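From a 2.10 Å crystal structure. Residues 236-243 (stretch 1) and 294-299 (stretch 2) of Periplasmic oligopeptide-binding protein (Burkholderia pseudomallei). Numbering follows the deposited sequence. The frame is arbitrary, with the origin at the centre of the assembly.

Stretch 1, residues 236-243: SIPAGGFG
Stretch 2 (294-299) KITQAG

Stretch 1 enters as an extended loop. S236 and I237 have phi/psi of -149/-149 and -133/157. A type II beta turn then runs from P238 to G241. P238 (-61/143) and A239 (-57/141) lead into G240 at 73/3, a positive phi that favours glycine. G241 (-99/-10) ends the turn, and its N donates a hydrogen bond to P238 O at 3.2 Å. F242 (-44/-47) and G243 (-57/-55) are helical.

Stretch 2 is the end of a helix. K294 (-110/-26), I295 (-105/-58) and T296 (-76/-54) form a wider pi-type turn. Q297 leaves the helix with positive phi (63/20). A298 (-113/26) and G299 (89/4) follow as loop. At G299 a CB would be jammed against the preceding carbonyl, so glycine fits.

Along the contact the two chains run roughly the same way, and G241 is skipped in the pairing. CA of A239 lies 4.8 Å from CA of T296, CA of G240 lies 5.2 Å from CA of Q297, and CA of F242 lies 5.8 Å from CA of A298.

One direct hydrogen bond joins them. G240 N donates to T296 O at 3.1 Å, with a nearly straight angle of 174°. I295 O is also near, 3.4 Å from G240 N, but its angle is poor. A water bridges the two stretches. It donates to P238 O at 3.2 Å and to T296 O at 3.0 Å, and accepts from F242 N at 3.0 Å. T296 O thus receives both the turn amide and the water.

Side chains fill in around this backbone link. The contact is small, burying 269 Å² in total. A239 points its CB sideways, and that methyl lies 3.7 Å from I295 O. The CA-to-CB bond of Q297 points toward stretch 1, with chi1 m, chi2 t and chi3 -57°. Its OE1 comes within 3.2 Å of G240 CA. An ideal CB on G240 would point sideways, 3.5 Å from Q297 OE1. The positive phi is what favours glycine here.

The CA-to-CB bond of F242 also points toward the other stretch, with chi1 t and chi2 -83°. Its CB is 3.3 Å from Q297 O, and its CD2 is 4.4 Å from A298 CA, an oblique approach to the ring. I237 is buried, with chi1 p and chi2 t. This carries its CD1 to 4.3 Å from A298 CB, an apolar contact.

I295 (chi1 m, chi2 m) and T296 (chi1 p) point CA-to-CB away and meet stretch 1 through their carbonyls. K294, also directed away (chi1 m, the rest t), makes no contact.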

# COMPACT_ATOMS: atom_id res chain seq x y z
N SER A 236 6.24 -7.99 11.09
CA SER A 236 6.75 -9.11 10.31
C SER A 236 7.62 -10.01 11.19
O SER A 236 7.40 -10.12 12.39
CB SER A 236 7.55 -8.59 9.12
OG SER A 236 8.10 -9.64 8.35
N ILE A 237 8.61 -10.66 10.59
CA ILE A 237 9.65 -11.35 11.35
C ILE A 237 11.02 -10.98 10.77
O ILE A 237 11.10 -10.59 9.61
CB ILE A 237 9.48 -12.88 11.30
CG1 ILE A 237 9.27 -13.35 9.87
CG2 ILE A 237 8.32 -13.33 12.19
CD1 ILE A 237 9.47 -14.84 9.69
N PRO A 238 12.09 -11.11 11.57
CA PRO A 238 13.42 -10.78 11.04
C PRO A 238 13.81 -11.65 9.86
O PRO A 238 13.51 -12.84 9.84
CB PRO A 238 14.36 -11.07 12.22
CG PRO A 238 13.48 -11.07 13.44
CD PRO A 238 12.13 -11.56 12.97
N ALA A 239 14.50 -11.07 8.88
CA ALA A 239 15.04 -11.84 7.77
C ALA A 239 15.95 -12.96 8.27
O ALA A 239 16.71 -12.76 9.22
CB ALA A 239 15.80 -10.93 6.81
N GLY A 240 15.87 -14.12 7.63
CA GLY A 240 16.68 -15.27 7.98
C GLY A 240 16.28 -15.97 9.27
O GLY A 240 16.93 -16.93 9.69
N GLY A 241 15.21 -15.50 9.91
CA GLY A 241 14.82 -16.00 11.21
C GLY A 241 13.72 -17.04 11.23
O GLY A 241 13.46 -17.64 12.27
N PHE A 242 13.06 -17.26 10.09
CA PHE A 242 11.92 -18.18 10.03
C PHE A 242 12.15 -19.49 10.79
O PHE A 242 11.29 -19.92 11.55
CB PHE A 242 11.52 -18.48 8.59
CG PHE A 242 10.28 -19.32 8.48
CD1 PHE A 242 10.34 -20.70 8.60
CD2 PHE A 242 9.04 -18.73 8.28
CE1 PHE A 242 9.20 -21.48 8.50
CE2 PHE A 242 7.89 -19.50 8.19
CZ PHE A 242 7.97 -20.87 8.30
N GLY A 243 13.31 -20.10 10.58
CA GLY A 243 13.63 -21.38 11.19
C GLY A 243 13.56 -21.43 12.71
O GLY A 243 12.86 -22.26 13.28
N LYS A 294 18.19 -17.65 0.56
CA LYS A 294 19.31 -17.50 1.48
C LYS A 294 19.29 -16.25 2.36
O LYS A 294 19.89 -16.23 3.43
CB LYS A 294 20.63 -17.54 0.71
CG LYS A 294 20.87 -18.83 -0.06
CD LYS A 294 22.25 -18.83 -0.70
CE LYS A 294 22.47 -20.06 -1.58
NZ LYS A 294 23.76 -19.96 -2.34
N ILE A 295 18.63 -15.19 1.89
CA ILE A 295 18.62 -13.94 2.65
C ILE A 295 17.30 -13.69 3.38
O ILE A 295 17.28 -13.53 4.60
CB ILE A 295 18.96 -12.73 1.76
CG1 ILE A 295 20.23 -13.00 0.96
CG2 ILE A 295 19.14 -11.49 2.61
CD1 ILE A 295 21.44 -13.30 1.80
N THR A 296 16.20 -13.63 2.64
CA THR A 296 14.89 -13.36 3.24
C THR A 296 14.35 -14.58 3.99
O THR A 296 14.01 -14.50 5.17
CB THR A 296 13.88 -12.84 2.20
OG1 THR A 296 13.56 -13.89 1.26
CG2 THR A 296 14.46 -11.64 1.43
N GLN A 297 14.28 -15.71 3.28
CA GLN A 297 13.99 -17.02 3.90
C GLN A 297 12.62 -17.14 4.56
O GLN A 297 12.40 -18.03 5.40
CB GLN A 297 15.08 -17.40 4.90
CG GLN A 297 16.47 -17.44 4.30
CD GLN A 297 17.47 -18.16 5.19
OE1 GLN A 297 17.66 -17.80 6.34
NE2 GLN A 297 18.09 -19.19 4.65
N ALA A 298 11.69 -16.28 4.19
CA ALA A 298 10.37 -16.33 4.80
C ALA A 298 9.31 -16.75 3.78
O ALA A 298 8.13 -16.42 3.94
CB ALA A 298 10.03 -15.00 5.45
N GLY A 299 9.73 -17.47 2.75
CA GLY A 299 8.82 -17.94 1.71
C GLY A 299 8.60 -16.99 0.54
O GLY A 299 7.80 -17.27 -0.34
O HOH W 1 12.91 -15.28 7.81